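Local coordinates for protein halocarboxylic acid dehalogenase DehI (Pseudomonas putida, PDB 3BJX) that probably hydrolyses the carbon-halogen bond of alpha-halocarboxylic acids, as a group I haloacid dehalogenase with a helical, strand-free fold, at residues Ala234-Arg237 and Glu238-Arg242; Asp286-Ile289 and Ser290-Ile294; Thr274-Leu277 and Phe278-Arg282; Ile76-Tyr79 and Ala80-Ala84. All blocks are in the same frame, centred on the assembly; numbering follows the deposited sequence.

Three of the contacts are turns within helices and contact 4 is a helix start; contacts 2 and 3 share one helix, 267-299. The residues that touch across these two contacts are all buried: contact 2 combines an isoleucine pair with polar groups bonded within the same subunit, whereas contact 3 pairs a valine with a tyrosine and reaches the second subunit. Contact 1, on helix 230-248, is partly buried; it packs against both 286-294 and 274-282, and it carries a Lys-Glu salt bridge. Contact 4 starts helix 78-90, touches none of the others and lies about 17 Å from the centre of the chain to its own centre. Its chemistry is that of a helix end, a threonine cap beside long polar side chains, some of them at the surface.

Contact 1. Residues Ala234-Arg237 and Glu238-Arg242; sequences AKSR and ELVTR
Lys-235 runs alongside Glu-238, three residues further on in helix 230-248, and the two side chains point the same way. From CB the lysine leaves with CG trans to the backbone N (chi1 -180°), and Lys-235 CG rests on the end of the Ile-289 side chain. Bends at chi2 and chi3 then fold the chain back toward the glutamate. Lys-235 CD passes 3.9 Å from Glu-238 OE1, CE keeps a similar distance, and NZ closes the salt bridge at 3.3 Å from the same OE1. The ammonium meets that oxygen from above the carboxylate plane, 38° out of it, and its bond to OE2 is weak. Both charged ends have a second partner in Arg-90: its carbonyl oxygen takes a hydrogen bond from NZ, and its guanidinium forms a salt bridge with OE2.

On another side of the helix Arg-237 O is gripped twice. Thr-241 N reaches it at 3.0 Å and Thr-241 OG1 at 2.8 Å, from opposite faces of the carbonyl plane, which ties the hydroxyl back to the preceding turn. The Arg-237 guanidinium folds back so that one face lies over Ala-234 CA, and the side chain packs on Arg-237 of the second subunit. Leu-239 sits between two neighbouring helices, touching Ile-289 of helix 267-299 and Arg-90 at the end of helix 78-90.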
# COMPACT_ATOMS: atom_id res chain seq x y z
N ALA A 234 7.82 -6.87 10.47
CA ALA A 234 9.19 -6.35 10.48
C ALA A 234 10.05 -6.88 9.34
O ALA A 234 10.85 -6.15 8.76
CB ALA A 234 9.85 -6.62 11.83
N LYS A 235 9.89 -8.16 9.03
CA LYS A 235 10.61 -8.80 7.95
C LYS A 235 10.17 -8.28 6.57
O LYS A 235 11.01 -8.09 5.70
CB LYS A 235 10.43 -10.33 8.02
CG LYS A 235 11.15 -11.11 6.94
CD LYS A 235 12.62 -10.87 6.97
CE LYS A 235 13.32 -11.56 8.14
NZ LYS A 235 14.79 -11.23 8.13
N SER A 236 8.86 -8.08 6.39
CA SER A 236 8.30 -7.44 5.21
C SER A 236 8.83 -6.01 4.98
O SER A 236 9.29 -5.68 3.89
CB SER A 236 6.77 -7.48 5.25
OG SER A 236 6.22 -6.94 4.06
N ARG A 237 8.80 -5.17 6.03
CA ARG A 237 9.41 -3.84 5.98
C ARG A 237 10.89 -3.90 5.53
O ARG A 237 11.32 -3.12 4.69
CB ARG A 237 9.22 -3.10 7.32
CG ARG A 237 8.02 -2.07 7.31
CD ARG A 237 7.20 -1.94 8.63
NE ARG A 237 7.97 -2.16 9.85
CZ ARG A 237 7.50 -2.75 10.96
NH1 ARG A 237 6.24 -3.21 11.03
NH2 ARG A 237 8.29 -2.91 12.00
N GLU A 238 11.63 -4.88 6.04
CA GLU A 238 13.04 -5.08 5.66
C GLU A 238 13.26 -5.42 4.18
O GLU A 238 14.18 -4.92 3.55
CB GLU A 238 13.69 -6.14 6.55
CG GLU A 238 14.96 -6.75 5.98
CD GLU A 238 15.47 -7.88 6.84
OE1 GLU A 238 15.02 -7.95 7.99
OE2 GLU A 238 16.29 -8.68 6.36
N LEU A 239 12.41 -6.28 3.63
CA LEU A 239 12.42 -6.61 2.22
C LEU A 239 12.05 -5.44 1.35
O LEU A 239 12.74 -5.16 0.38
CB LEU A 239 11.47 -7.77 1.93
CG LEU A 239 12.09 -9.13 1.67
CD1 LEU A 239 13.14 -9.44 2.70
CD2 LEU A 239 10.98 -10.19 1.64
N VAL A 240 10.95 -4.76 1.70
CA VAL A 240 10.51 -3.55 0.98
C VAL A 240 11.64 -2.51 0.87
O VAL A 240 11.95 -2.03 -0.22
CB VAL A 240 9.22 -2.88 1.63
CG1 VAL A 240 8.88 -1.60 0.95
CG2 VAL A 240 8.03 -3.80 1.60
N THR A 241 12.26 -2.21 2.01
CA THR A 241 13.38 -1.27 2.12
C THR A 241 14.61 -1.75 1.34
O THR A 241 15.14 -1.02 0.51
CB THR A 241 13.81 -1.10 3.58
OG1 THR A 241 12.68 -0.69 4.37
CG2 THR A 241 14.89 -0.07 3.68
N ARG A 242 15.05 -2.98 1.60
CA ARG A 242 16.21 -3.54 0.91
C ARG A 242 16.07 -3.54 -0.61
O ARG A 242 16.97 -3.09 -1.31
CB ARG A 242 16.53 -4.94 1.45
CG ARG A 242 17.82 -5.56 0.88
CD ARG A 242 18.99 -4.61 1.08
NE ARG A 242 20.21 -5.14 0.50
CZ ARG A 242 21.17 -4.39 -0.03
NH1 ARG A 242 21.04 -3.07 -0.06
NH2 ARG A 242 22.26 -4.98 -0.51

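Contact 2. Residues Asp286-Ile289 and Ser290-Ile294; sequences DITI and SIIHI
Ile-287 and Ile-291, one turn apart, form the close apolar part of this contact. They lie side by side with matching torsions (chi1 -59° in both), and CG2 of Ile-287 rests on CG1 of Ile-291 at 3.9 Å. That Ile-291 CG1 also presses on the turn itself, 3.5 Å from Ile-287 O. Both isoleucines face helix 203-208, where they touch Asp-204 and Phe-205. A sulfate, probably from the crystallisation liquor, lies about 5 Å from the Ile-287 side chain and may mark a pocket here.

The setting is the C-terminal half of the long helix 267-299 of an all-helical fold, buried along this stretch, and its backbone bonds are uneven. His-293 N reaches Ile-289 O at 2.9 Å, while the bond from Ile-292 N to Thr-288 O is weak at 3.3 Å. The Thr-288 and Ile-292 side chains also meet less closely, Thr-288 CG2 and Ile-292 CD1 being 4.2 Å apart.

Polar groups within this buried turn are satisfied from outside it. Asp-286 OD1 is hydrogen-bonded to Ser-236 OG, and OD2 forms a salt bridge with Arg-228 and a hydrogen bond with His-198. Ser-290 OG is held by His-196 NE2 and Tyr-232 OH.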
# COMPACT_ATOMS: atom_id res chain seq x y z
N ASP A 286 5.34 -9.64 1.29
CA ASP A 286 4.60 -10.53 2.20
C ASP A 286 4.59 -11.94 1.66
O ASP A 286 4.82 -12.90 2.42
CB ASP A 286 3.13 -10.11 2.37
CG ASP A 286 2.96 -8.76 3.04
OD1 ASP A 286 3.90 -8.24 3.68
OD2 ASP A 286 1.86 -8.21 2.93
N ILE A 287 4.28 -12.07 0.36
CA ILE A 287 4.16 -13.38 -0.27
C ILE A 287 5.51 -14.05 -0.37
O ILE A 287 5.62 -15.26 -0.13
CB ILE A 287 3.43 -13.37 -1.66
CG1 ILE A 287 2.00 -12.80 -1.56
CG2 ILE A 287 3.38 -14.77 -2.25
CD1 ILE A 287 1.05 -13.59 -0.65
N THR A 288 6.55 -13.28 -0.71
CA THR A 288 7.91 -13.79 -0.70
C THR A 288 8.22 -14.49 0.64
O THR A 288 8.75 -15.61 0.67
CB THR A 288 9.01 -12.70 -1.03
OG1 THR A 288 8.88 -12.24 -2.39
CG2 THR A 288 10.41 -13.31 -0.90
N ILE A 289 7.87 -13.84 1.74
CA ILE A 289 8.07 -14.42 3.08
C ILE A 289 7.22 -15.66 3.37
O ILE A 289 7.72 -16.63 3.94
CB ILE A 289 7.83 -13.36 4.20
CG1 ILE A 289 8.84 -12.21 4.09
CG2 ILE A 289 7.90 -13.99 5.58
CD1 ILE A 289 8.35 -10.95 4.78
N SER A 290 5.92 -15.60 3.05
CA SER A 290 4.97 -16.64 3.44
C SER A 290 5.33 -18.00 2.82
O SER A 290 5.22 -19.06 3.47
CB SER A 290 3.54 -16.26 3.01
OG SER A 290 3.01 -15.20 3.78
N ILE A 291 5.72 -17.95 1.55
CA ILE A 291 6.00 -19.14 0.73
C ILE A 291 7.36 -19.73 1.05
O ILE A 291 7.51 -20.95 1.10
CB ILE A 291 5.82 -18.85 -0.81
CG1 ILE A 291 4.38 -18.38 -1.10
CG2 ILE A 291 6.19 -20.05 -1.67
CD1 ILE A 291 3.29 -19.36 -0.81
N ILE A 292 8.34 -18.86 1.30
CA ILE A 292 9.61 -19.34 1.80
C ILE A 292 9.42 -19.97 3.18
O ILE A 292 10.04 -20.99 3.47
CB ILE A 292 10.71 -18.23 1.81
CG1 ILE A 292 11.24 -18.03 0.38
CG2 ILE A 292 11.88 -18.58 2.76
CD1 ILE A 292 12.21 -16.93 0.26
N HIS A 293 8.55 -19.38 4.01
CA HIS A 293 8.20 -20.01 5.28
C HIS A 293 7.63 -21.40 5.15
O HIS A 293 8.08 -22.31 5.82
CB HIS A 293 7.26 -19.17 6.14
CG HIS A 293 7.19 -19.65 7.56
ND1 HIS A 293 8.30 -19.69 8.38
CD2 HIS A 293 6.15 -20.13 8.29
CE1 HIS A 293 7.94 -20.17 9.56
NE2 HIS A 293 6.65 -20.44 9.53
N ILE A 294 6.63 -21.57 4.28
CA ILE A 294 6.08 -22.90 4.01
C ILE A 294 7.18 -23.86 3.51
O ILE A 294 7.29 -24.98 3.98
CB ILE A 294 4.93 -22.80 2.97
CG1 ILE A 294 3.69 -22.16 3.60
CG2 ILE A 294 4.59 -24.16 2.36
CD1 ILE A 294 2.69 -21.56 2.59

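Contact 3. Residues Thr274-Leu277 and Phe278-Arg282; sequences TGVL and FMYQR
Val-276 meets Tyr-280 at the rim of its ring. Val-276 CG1 lies in the plane of the ring, 3.9 Å from Tyr-280 CD2 and 4.1 Å from CE2, so the methyl abuts an edge and does not cover a face. The two side chains run alongside one another and point the same way. With CG1 trans to the backbone N (chi1 165°), the valine holds this methyl forward, toward the following turn. The same edge of the tyrosine also borders the backbone: Tyr-280 CD2 is 3.3 Å from Val-276 O, the oxygen that accepts from Tyr-280 N at 3.0 Å.

A second pairing lies on another side of the helix, between Phe-278 and Arg-282. The guanidinium is laid over the phenyl ring, with Arg-282 NH1 over its centre and 3.2 Å above the ring plane. The overlap is mutual, since Phe-278 CZ lies over the centre of the guanidinium. A weak hydrogen bond of 3.4 Å from Arg-282 NH1 to Phe-278 O may help to hold the group in place.

This part of helix 267-299 belongs to the dimer interface. Phe-278 packs on Met-279, a selenomethionine, of the second subunit, and Met-279 packs on Phe-278 of that subunit, the reciprocal pattern expected of a two-fold symmetric dimer.

Further out, His-199 NE2 is hydrogen-bonded to Tyr-280 OH, while Phe-283 meets the tyrosine ring edge-to-face. Val-56, from helix 52-57, touches both Val-276 and Tyr-280.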
# COMPACT_ATOMS: atom_id res chain seq x y z
N THR A 274 -0.02 4.51 -9.31
CA THR A 274 0.87 4.81 -8.18
C THR A 274 0.49 3.98 -6.97
O THR A 274 1.37 3.40 -6.34
CB THR A 274 0.83 6.30 -7.77
OG1 THR A 274 1.23 7.12 -8.87
CG2 THR A 274 1.73 6.59 -6.56
N GLY A 275 -0.81 3.95 -6.67
CA GLY A 275 -1.36 3.21 -5.52
C GLY A 275 -1.21 1.71 -5.69
O GLY A 275 -0.96 0.99 -4.73
N VAL A 276 -1.35 1.24 -6.92
CA VAL A 276 -1.23 -0.19 -7.24
C VAL A 276 0.22 -0.68 -7.04
O VAL A 276 0.45 -1.73 -6.44
CB VAL A 276 -1.75 -0.47 -8.68
CG1 VAL A 276 -1.31 -1.84 -9.17
CG2 VAL A 276 -3.25 -0.40 -8.72
N LEU A 277 1.18 0.12 -7.51
CA LEU A 277 2.61 -0.18 -7.34
C LEU A 277 3.05 -0.19 -5.88
O LEU A 277 3.73 -1.12 -5.45
CB LEU A 277 3.47 0.78 -8.18
CG LEU A 277 3.40 0.46 -9.68
CD1 LEU A 277 3.68 1.70 -10.51
CD2 LEU A 277 4.32 -0.73 -10.07
N PHE A 278 2.64 0.83 -5.14
CA PHE A 278 2.82 0.89 -3.69
C PHE A 278 2.34 -0.40 -3.03
O PHE A 278 3.12 -1.09 -2.37
CB PHE A 278 2.02 2.04 -3.12
CG PHE A 278 2.27 2.30 -1.67
CD1 PHE A 278 3.27 3.19 -1.29
CD2 PHE A 278 1.50 1.68 -0.69
CE1 PHE A 278 3.50 3.43 0.04
CE2 PHE A 278 1.72 1.93 0.66
CZ PHE A 278 2.73 2.82 1.02
N MSE A 279 1.07 -0.71 -3.21
CA MSE A 279 0.49 -1.94 -2.69
C MSE A 279 1.24 -3.23 -3.05
O MSE A 279 1.36 -4.13 -2.22
CB MSE A 279 -0.95 -2.05 -3.19
CG MSE A 279 -1.70 -3.20 -2.60
SE MSE A 279 -3.58 -3.03 -2.98
CE MSE A 279 -3.57 -3.35 -4.94
N TYR A 280 1.70 -3.34 -4.29
CA TYR A 280 2.37 -4.57 -4.71
C TYR A 280 3.81 -4.73 -4.18
O TYR A 280 4.27 -5.84 -4.04
CB TYR A 280 2.24 -4.85 -6.23
CG TYR A 280 0.97 -5.59 -6.58
CD1 TYR A 280 0.81 -6.95 -6.29
CD2 TYR A 280 -0.09 -4.92 -7.20
CE1 TYR A 280 -0.38 -7.61 -6.60
CE2 TYR A 280 -1.27 -5.57 -7.53
CZ TYR A 280 -1.41 -6.91 -7.22
OH TYR A 280 -2.59 -7.53 -7.56
N GLN A 281 4.50 -3.63 -3.86
CA GLN A 281 5.76 -3.74 -3.09
C GLN A 281 5.56 -4.57 -1.82
O GLN A 281 6.32 -5.50 -1.55
CB GLN A 281 6.31 -2.36 -2.71
CG GLN A 281 6.63 -1.45 -3.88
CD GLN A 281 7.23 -0.15 -3.44
OE1 GLN A 281 6.55 0.89 -3.37
NE2 GLN A 281 8.50 -0.16 -3.15
N ARG A 282 4.51 -4.25 -1.06
CA ARG A 282 4.23 -4.90 0.23
C ARG A 282 3.64 -6.29 0.04
O ARG A 282 3.91 -7.19 0.83
CB ARG A 282 3.28 -4.05 1.08
CG ARG A 282 3.90 -2.87 1.76
CD ARG A 282 4.10 -1.68 0.83
NE ARG A 282 4.74 -0.58 1.53
CZ ARG A 282 5.28 0.47 0.94
NH1 ARG A 282 5.22 0.61 -0.38
NH2 ARG A 282 5.86 1.41 1.68

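Contact 4. Residues Ile76-Tyr79 and Ala80-Ala84; sequences ITRY and AEQAA
Thr-77 turns its hydroxyl back to the first turn of helix 78-90, where OG1 accepts from Ala-80 N at 3.0 Å in a nearly straight bond. Its chi1 of 69° sets OG1 between the backbone N and the carbonyl carbon, which brings the oxygen under the N-H of the third residue on. Ala-80 CB lies 3.6 Å from Thr-77 OG1, and the hydroxyl is also hydrogen-bonded to Ala-74 O.

Arg-78 leans over the next turn without pairing with the acid there. Its side chain crosses that of Glu-81 with guanidinium and carboxylate planes 78° apart, and the contact is made by Arg-78 NH1 and Glu-81 CG at 4.0 Å. The charged atoms stay apart, Arg-78 NH1 and Glu-81 OE2 being separated by 5.8 Å; the carboxylate is instead engaged by Lys-131 and Tyr-127 of helix 112-143. Gln-82 also crosses the arginine, its amide plane turned 60° from the guanidinium, with Gln-82 OE1 at 3.9 Å from Arg-78 CD.

Tyr-79 points elsewhere. Its ring presents an edge to Ala-80 N, which is 3.4 Å from Tyr-79 CD2, while Tyr-79 CE2 comes obliquely to Ala-83 CB at 4.2 Å. The phenol OH is hydrogen-bonded to Leu-246 O of helix 230-248.

Together the extended Thr-77, its hydroxyl bond to Ala-80 N and the main-chain bond from Glu-81 N to Thr-77 O make a classic threonine N-cap.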
# COMPACT_ATOMS: atom_id res chain seq x y z
N ILE A 76 17.91 -8.65 -16.33
CA ILE A 76 18.68 -9.85 -16.70
C ILE A 76 20.16 -9.76 -16.36
O ILE A 76 20.94 -10.62 -16.76
CB ILE A 76 18.57 -10.22 -18.18
CG1 ILE A 76 18.36 -8.98 -19.03
CG2 ILE A 76 17.47 -11.24 -18.39
CD1 ILE A 76 19.42 -8.80 -20.09
N THR A 77 20.53 -8.72 -15.64
CA THR A 77 21.89 -8.55 -15.21
C THR A 77 22.16 -9.51 -14.05
O THR A 77 21.24 -9.85 -13.30
CB THR A 77 22.19 -7.08 -14.79
OG1 THR A 77 21.49 -6.75 -13.59
CG2 THR A 77 21.80 -6.10 -15.90
N ARG A 78 23.41 -9.96 -13.95
CA ARG A 78 23.89 -10.66 -12.78
C ARG A 78 23.57 -9.87 -11.50
O ARG A 78 23.20 -10.46 -10.50
CB ARG A 78 25.40 -10.93 -12.90
CG ARG A 78 26.10 -11.47 -11.64
CD ARG A 78 25.68 -12.89 -11.25
NE ARG A 78 25.90 -13.83 -12.35
CZ ARG A 78 25.21 -14.94 -12.56
NH1 ARG A 78 24.22 -15.27 -11.75
NH2 ARG A 78 25.49 -15.70 -13.61
N TYR A 79 23.71 -8.55 -11.56
CA TYR A 79 23.30 -7.68 -10.46
C TYR A 79 21.89 -8.00 -10.00
O TYR A 79 21.69 -8.31 -8.83
CB TYR A 79 23.44 -6.18 -10.81
CG TYR A 79 23.05 -5.24 -9.66
CD1 TYR A 79 24.02 -4.52 -8.97
CD2 TYR A 79 21.71 -5.10 -9.25
CE1 TYR A 79 23.65 -3.66 -7.89
CE2 TYR A 79 21.34 -4.25 -8.20
CZ TYR A 79 22.32 -3.53 -7.52
OH TYR A 79 21.95 -2.71 -6.49
N ALA A 80 20.92 -7.96 -10.92
CA ALA A 80 19.53 -8.22 -10.56
C ALA A 80 19.33 -9.62 -9.97
O ALA A 80 18.51 -9.80 -9.06
CB ALA A 80 18.62 -7.99 -11.73
N GLU A 81 20.07 -10.60 -10.48
CA GLU A 81 19.98 -11.99 -9.99
C GLU A 81 20.54 -12.11 -8.56
O GLU A 81 19.93 -12.73 -7.69
CB GLU A 81 20.68 -12.94 -10.96
CG GLU A 81 20.45 -14.43 -10.69
CD GLU A 81 19.09 -14.92 -11.12
OE1 GLU A 81 18.47 -14.31 -12.04
OE2 GLU A 81 18.63 -15.94 -10.54
N GLN A 82 21.68 -11.47 -8.32
CA GLN A 82 22.30 -11.42 -7.01
C GLN A 82 21.42 -10.67 -6.00
O GLN A 82 21.31 -11.08 -4.84
CB GLN A 82 23.71 -10.77 -7.10
CG GLN A 82 24.74 -11.36 -6.15
CD GLN A 82 24.91 -12.88 -6.34
OE1 GLN A 82 24.82 -13.40 -7.46
NE2 GLN A 82 25.15 -13.59 -5.23
N ALA A 83 20.82 -9.57 -6.46
CA ALA A 83 19.84 -8.78 -5.71
C ALA A 83 18.63 -9.61 -5.30
O ALA A 83 18.21 -9.57 -4.14
CB ALA A 83 19.42 -7.58 -6.52
N ALA A 84 18.08 -10.39 -6.22
CA ALA A 84 16.97 -11.30 -5.90
C ALA A 84 17.43 -12.45 -5.00
O ALA A 84 16.68 -12.89 -4.15
CB ALA A 84 16.33 -11.87 -7.18